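Local structure of putative metalloprotease II (Bacteroides fragilis, 4ON1) at residues A[52-64]-A[74-86]. The protein is probably a secreted zinc-dependent metalloendopeptidase of the fragilysin type, encoded by the pathogenicity island of a human gut bacterium. Numbering follows the deposited sequence.
Sequences ELWTTSIKAIHGV and YLFEGQDKDSINA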
loop_
_atom_site.group_PDB
_atom_site.type_symbol
_atom_site.label_atom_id
_atom_site.label_comp_id
_atom_site.label_asym_id
_atom_site.label_seq_id
_atom_site.Cartn_x
_atom_site.Cartn_y
_atom_site.Cartn_z
ATOM N N GLU A 52 -23.059 -16.564 -5.935
ATOM C CA GLU A 52 -22.891 -16.193 -4.532
ATOM C C GLU A 52 -23.273 -14.744 -4.283
ATOM O O GLU A 52 -22.739 -13.827 -4.906
ATOM C CB GLU A 52 -21.449 -16.417 -4.065
ATOM C CG GLU A 52 -21.089 -17.868 -3.801
ATOM C CD GLU A 52 -19.624 -18.035 -3.449
ATOM O OE1 GLU A 52 -18.886 -18.653 -4.245
ATOM O OE2 GLU A 52 -19.216 -17.548 -2.371
ATOM N N LEU A 53 -24.196 -14.551 -3.350
ATOM C CA LEU A 53 -24.608 -13.220 -2.949
ATOM C C LEU A 53 -24.470 -13.125 -1.442
ATOM O O LEU A 53 -24.874 -14.038 -0.726
ATOM C CB LEU A 53 -26.048 -12.933 -3.388
ATOM C CG LEU A 53 -26.256 -12.729 -4.896
ATOM C CD1 LEU A 53 -26.357 -14.075 -5.615
ATOM C CD2 LEU A 53 -27.501 -11.905 -5.169
ATOM N N TRP A 54 -23.895 -12.025 -0.967
ATOM C CA TRP A 54 -23.703 -11.832 0.466
ATOM C C TRP A 54 -23.606 -10.357 0.806
ATOM O O TRP A 54 -23.343 -9.522 -0.066
ATOM C CB TRP A 54 -22.450 -12.574 0.945
ATOM C CG TRP A 54 -21.146 -11.944 0.519
ATOM C CD1 TRP A 54 -20.315 -11.178 1.288
ATOM C CD2 TRP A 54 -20.526 -12.033 -0.776
ATOM N NE1 TRP A 54 -19.216 -10.789 0.554
ATOM C CE2 TRP A 54 -19.321 -11.299 -0.712
ATOM C CE3 TRP A 54 -20.870 -12.665 -1.977
ATOM C CZ2 TRP A 54 -18.462 -11.177 -1.809
ATOM C CZ3 TRP A 54 -20.016 -12.542 -3.064
ATOM C CH2 TRP A 54 -18.824 -11.805 -2.972
ATOM N N THR A 55 -23.831 -10.034 2.075
ATOM C CA THR A 55 -23.755 -8.649 2.521
ATOM C C THR A 55 -22.463 -8.373 3.266
ATOM O O THR A 55 -21.914 -9.247 3.934
ATOM C CB THR A 55 -24.921 -8.278 3.447
ATOM O OG1 THR A 55 -24.915 -9.151 4.584
ATOM C CG2 THR A 55 -26.236 -8.420 2.715
ATOM N N THR A 56 -21.984 -7.144 3.143
ATOM C CA THR A 56 -20.852 -6.688 3.929
ATOM C C THR A 56 -21.110 -5.241 4.303
ATOM O O THR A 56 -21.939 -4.570 3.689
ATOM C CB THR A 56 -19.522 -6.809 3.169
ATOM O OG1 THR A 56 -18.439 -6.464 4.044
ATOM C CG2 THR A 56 -19.510 -5.875 1.966
ATOM N N SER A 57 -20.426 -4.759 5.328
ATOM C CA SER A 57 -20.547 -3.357 5.684
ATOM C C SER A 57 -19.171 -2.711 5.610
ATOM O O SER A 57 -18.176 -3.350 5.925
ATOM C CB SER A 57 -21.158 -3.200 7.075
ATOM O OG SER A 57 -20.193 -3.448 8.076
ATOM N N ILE A 58 -19.108 -1.455 5.174
ATOM C CA ILE A 58 -17.843 -0.722 5.186
ATOM C C ILE A 58 -18.073 0.726 5.593
ATOM O O ILE A 58 -19.203 1.220 5.547
ATOM C CB ILE A 58 -17.120 -0.732 3.814
ATOM C CG1 ILE A 58 -17.881 0.099 2.789
ATOM C CG2 ILE A 58 -16.891 -2.146 3.308
ATOM C CD1 ILE A 58 -17.141 0.216 1.466
ATOM N N LYS A 59 -17.002 1.398 6.007
ATOM C CA LYS A 59 -17.075 2.830 6.243
ATOM C C LYS A 59 -15.771 3.482 5.843
ATOM O O LYS A 59 -14.744 2.811 5.679
ATOM C CB LYS A 59 -17.386 3.153 7.703
ATOM C CG LYS A 59 -16.309 2.735 8.664
ATOM C CD LYS A 59 -16.636 3.189 10.083
ATOM C CE LYS A 59 -18.012 2.716 10.521
ATOM N NZ LYS A 59 -18.295 3.046 11.949
ATOM N N ALA A 60 -15.823 4.797 5.671
ATOM C CA ALA A 60 -14.639 5.573 5.347
ATOM C C ALA A 60 -13.640 5.521 6.497
ATOM O O ALA A 60 -14.029 5.491 7.662
ATOM C CB ALA A 60 -15.020 7.012 5.041
ATOM N N ILE A 61 -12.355 5.509 6.164
ATOM C CA ILE A 61 -11.293 5.514 7.173
ATOM C C ILE A 61 -10.886 6.940 7.499
ATOM O O ILE A 61 -10.566 7.720 6.599
ATOM C CB ILE A 61 -10.048 4.744 6.704
ATOM C CG1 ILE A 61 -10.404 3.282 6.434
ATOM C CG2 ILE A 61 -8.935 4.839 7.752
ATOM C CD1 ILE A 61 -9.231 2.458 5.952
ATOM N N HIS A 62 -10.893 7.279 8.784
ATOM C CA HIS A 62 -10.532 8.627 9.217
ATOM C C HIS A 62 -9.111 8.665 9.783
ATOM O O HIS A 62 -8.550 7.629 10.129
ATOM C CB HIS A 62 -11.542 9.118 10.258
ATOM C CG HIS A 62 -12.961 9.061 9.783
ATOM N ND1 HIS A 62 -13.434 9.837 8.745
ATOM C CD2 HIS A 62 -14.005 8.301 10.190
ATOM C CE1 HIS A 62 -14.710 9.563 8.539
ATOM N NE2 HIS A 62 -15.082 8.635 9.403
ATOM N N GLY A 63 -8.514 9.850 9.846
ATOM C CA GLY A 63 -7.162 9.980 10.363
ATOM C C GLY A 63 -6.104 9.854 9.280
ATOM O O GLY A 63 -4.906 9.928 9.568
ATOM N N VAL A 64 -6.535 9.641 8.037
ATOM C CA VAL A 64 -5.594 9.536 6.926
ATOM C C VAL A 64 -6.012 10.393 5.745
ATOM O O VAL A 64 -7.192 10.523 5.438
ATOM C CB VAL A 64 -5.417 8.080 6.436
ATOM C CG1 VAL A 64 -4.656 7.272 7.469
ATOM C CG2 VAL A 64 -6.761 7.450 6.149
ATOM N N TYR A 74 -9.597 8.236 -1.209
ATOM C CA TYR A 74 -10.258 7.839 0.024
ATOM C C TYR A 74 -10.125 6.337 0.279
ATOM O O TYR A 74 -10.118 5.529 -0.650
ATOM C CB TYR A 74 -11.732 8.264 -0.007
ATOM C CG TYR A 74 -11.927 9.757 -0.204
ATOM C CD1 TYR A 74 -11.664 10.655 0.827
ATOM C CD2 TYR A 74 -12.353 10.270 -1.425
ATOM C CE1 TYR A 74 -11.834 12.022 0.652
ATOM C CE2 TYR A 74 -12.525 11.636 -1.612
ATOM C CZ TYR A 74 -12.265 12.503 -0.571
ATOM O OH TYR A 74 -12.441 13.853 -0.754
ATOM N N LEU A 75 -9.969 5.982 1.549
ATOM C CA LEU A 75 -9.853 4.590 1.949
ATOM C C LEU A 75 -11.110 4.168 2.698
ATOM O O LEU A 75 -11.752 4.982 3.360
ATOM C CB LEU A 75 -8.616 4.375 2.829
ATOM C CG LEU A 75 -7.252 4.726 2.232
ATOM C CD1 LEU A 75 -6.122 4.368 3.195
ATOM C CD2 LEU A 75 -7.057 3.998 0.914
ATOM N N PHE A 76 -11.454 2.889 2.587
ATOM C CA PHE A 76 -12.629 2.346 3.252
ATOM C C PHE A 76 -12.261 0.993 3.824
ATOM O O PHE A 76 -11.361 0.336 3.306
ATOM C CB PHE A 76 -13.805 2.203 2.282
ATOM C CG PHE A 76 -14.129 3.456 1.522
ATOM C CD1 PHE A 76 -15.162 4.287 1.942
ATOM C CD2 PHE A 76 -13.418 3.792 0.374
ATOM C CE1 PHE A 76 -15.477 5.441 1.239
ATOM C CE2 PHE A 76 -13.722 4.944 -0.336
ATOM C CZ PHE A 76 -14.754 5.771 0.099
ATOM N N GLU A 77 -12.942 0.583 4.889
ATOM C CA GLU A 77 -12.709 -0.733 5.465
ATOM C C GLU A 77 -13.964 -1.337 6.093
ATOM O O GLU A 77 -14.882 -0.624 6.515
ATOM C CB GLU A 77 -11.595 -0.671 6.516
ATOM C CG GLU A 77 -11.971 0.089 7.777
ATOM C CD GLU A 77 -10.809 0.209 8.754
ATOM O OE1 GLU A 77 -9.779 -0.470 8.550
ATOM O OE2 GLU A 77 -10.926 0.991 9.723
ATOM N N GLY A 78 -13.984 -2.665 6.127
ATOM C CA GLY A 78 -15.022 -3.441 6.781
ATOM C C GLY A 78 -15.002 -3.268 8.281
ATOM O O GLY A 78 -13.951 -3.011 8.871
ATOM N N GLN A 79 -16.167 -3.408 8.900
ATOM C CA GLN A 79 -16.308 -3.138 10.324
ATOM C C GLN A 79 -15.786 -4.196 11.282
ATOM O O GLN A 79 -15.016 -3.879 12.188
ATOM C CB GLN A 79 -17.780 -2.879 10.625
ATOM C CG GLN A 79 -18.152 -1.483 10.250
ATOM C CD GLN A 79 -17.046 -0.524 10.623
ATOM O OE1 GLN A 79 -16.335 -0.016 9.762
ATOM N NE2 GLN A 79 -16.899 -0.266 11.919
ATOM N N ASP A 80 -16.188 -5.444 11.090
ATOM C CA ASP A 80 -15.864 -6.477 12.063
ATOM C C ASP A 80 -15.959 -7.844 11.417
ATOM O O ASP A 80 -17.049 -8.282 11.035
ATOM C CB ASP A 80 -16.806 -6.380 13.274
ATOM C CG ASP A 80 -16.559 -7.474 14.308
ATOM O OD1 ASP A 80 -15.442 -8.032 14.342
ATOM O OD2 ASP A 80 -17.484 -7.768 15.098
ATOM N N LYS A 81 -14.803 -8.496 11.271
ATOM C CA LYS A 81 -14.702 -9.817 10.642
ATOM C C LYS A 81 -15.039 -9.729 9.153
ATOM O O LYS A 81 -14.886 -10.698 8.408
ATOM C CB LYS A 81 -15.576 -10.841 11.368
ATOM C CG LYS A 81 -15.139 -11.038 12.810
ATOM C CD LYS A 81 -15.904 -12.142 13.505
ATOM C CE LYS A 81 -15.540 -12.182 14.980
ATOM N NZ LYS A 81 -16.328 -13.199 15.725
ATOM N N ASP A 82 -15.518 -8.557 8.748
ATOM C CA ASP A 82 -15.871 -8.259 7.374
ATOM C C ASP A 82 -14.628 -8.508 6.532
ATOM O O ASP A 82 -14.689 -9.140 5.476
ATOM C CB ASP A 82 -16.335 -6.806 7.244
ATOM C CG ASP A 82 -17.773 -6.607 7.685
ATOM O OD1 ASP A 82 -18.457 -7.612 7.975
ATOM O OD2 ASP A 82 -18.212 -5.438 7.761
ATOM N N SER A 83 -13.502 -8.000 7.033
ATOM C CA SER A 83 -12.204 -8.115 6.375
ATOM C C SER A 83 -12.274 -7.683 4.913
ATOM O O SER A 83 -11.911 -8.439 4.008
ATOM C CB SER A 83 -11.679 -9.549 6.483
ATOM O OG SER A 83 -10.300 -9.615 6.161
ATOM N N ILE A 84 -12.758 -6.465 4.694
ATOM C CA ILE A 84 -12.796 -5.876 3.360
ATOM C C ILE A 84 -12.178 -4.472 3.372
ATOM O O ILE A 84 -12.303 -3.745 4.355
ATOM C CB ILE A 84 -14.255 -5.839 2.825
ATOM C CG1 ILE A 84 -14.356 -5.076 1.502
ATOM C CG2 ILE A 84 -15.186 -5.230 3.848
ATOM C CD1 ILE A 84 -15.723 -5.173 0.855
ATOM N N ASN A 85 -11.502 -4.108 2.285
ATOM C CA ASN A 85 -10.986 -2.759 2.091
ATOM C C ASN A 85 -11.394 -2.262 0.721
ATOM O O ASN A 85 -11.614 -3.064 -0.187
ATOM C CB ASN A 85 -9.456 -2.708 2.210
ATOM C CG ASN A 85 -8.968 -2.896 3.637
ATOM O OD1 ASN A 85 -8.341 -3.906 3.964
ATOM N ND2 ASN A 85 -9.262 -1.925 4.493
ATOM N N ALA A 86 -11.476 -0.942 0.567
ATOM C CA ALA A 86 -11.750 -0.345 -0.732
ATOM C C ALA A 86 -11.014 0.968 -0.857
ATOM O O ALA A 86 -10.629 1.576 0.144
ATOM C CB ALA A 86 -13.256 -0.137 -0.940
HETATM O O HOH W 1 -10.038 7.860 3.797
#
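Ile58 and Ile84 meet across the intervening strand 71-78, on the same face as Phe76. With CG1 of Ile58 set between its backbone N and carbonyl carbon (chi1 69°), CG2 is turned to Ile84, whose CG2 it meets at 3.6 Å, the two chains crossing at about a right angle. CD1 of Ile58 lies 4.0 Å from CB of Phe76, so this one residue fills the dip between Phe76 and Ile84; CD1 of the Phe76 ring lies 3.7 Å from CA of Ala60. On the other face Ile61 runs crosswise over the aliphatic part of Glu77, and its CD1 settles 3.7 Å from CB of Leu75. Paired bonds between Lys59 and Glu77 hold this register, and Ile61 N adds a 2.9 Å bond to Leu75 O. Asp82, in the loop leading to strand 84-88, reaches back to Ser57: its OD2 accepts from Ser57 OG at 2.8 Å and also from Gln79 N. Strands 52-68 and 71-78 thus form an antiparallel beta hairpin of the fragilysin-type N-terminal domain, away from the zinc, extended by antiparallel strand 84-88. Strand 52-68 also pairs antiparallel with 43-49 and parallel with 240-248 (Gly63 with Val242); Ile84 packs on strand 92-99, and helix 217-230 touches Ile61 and Leu75 through Gln225.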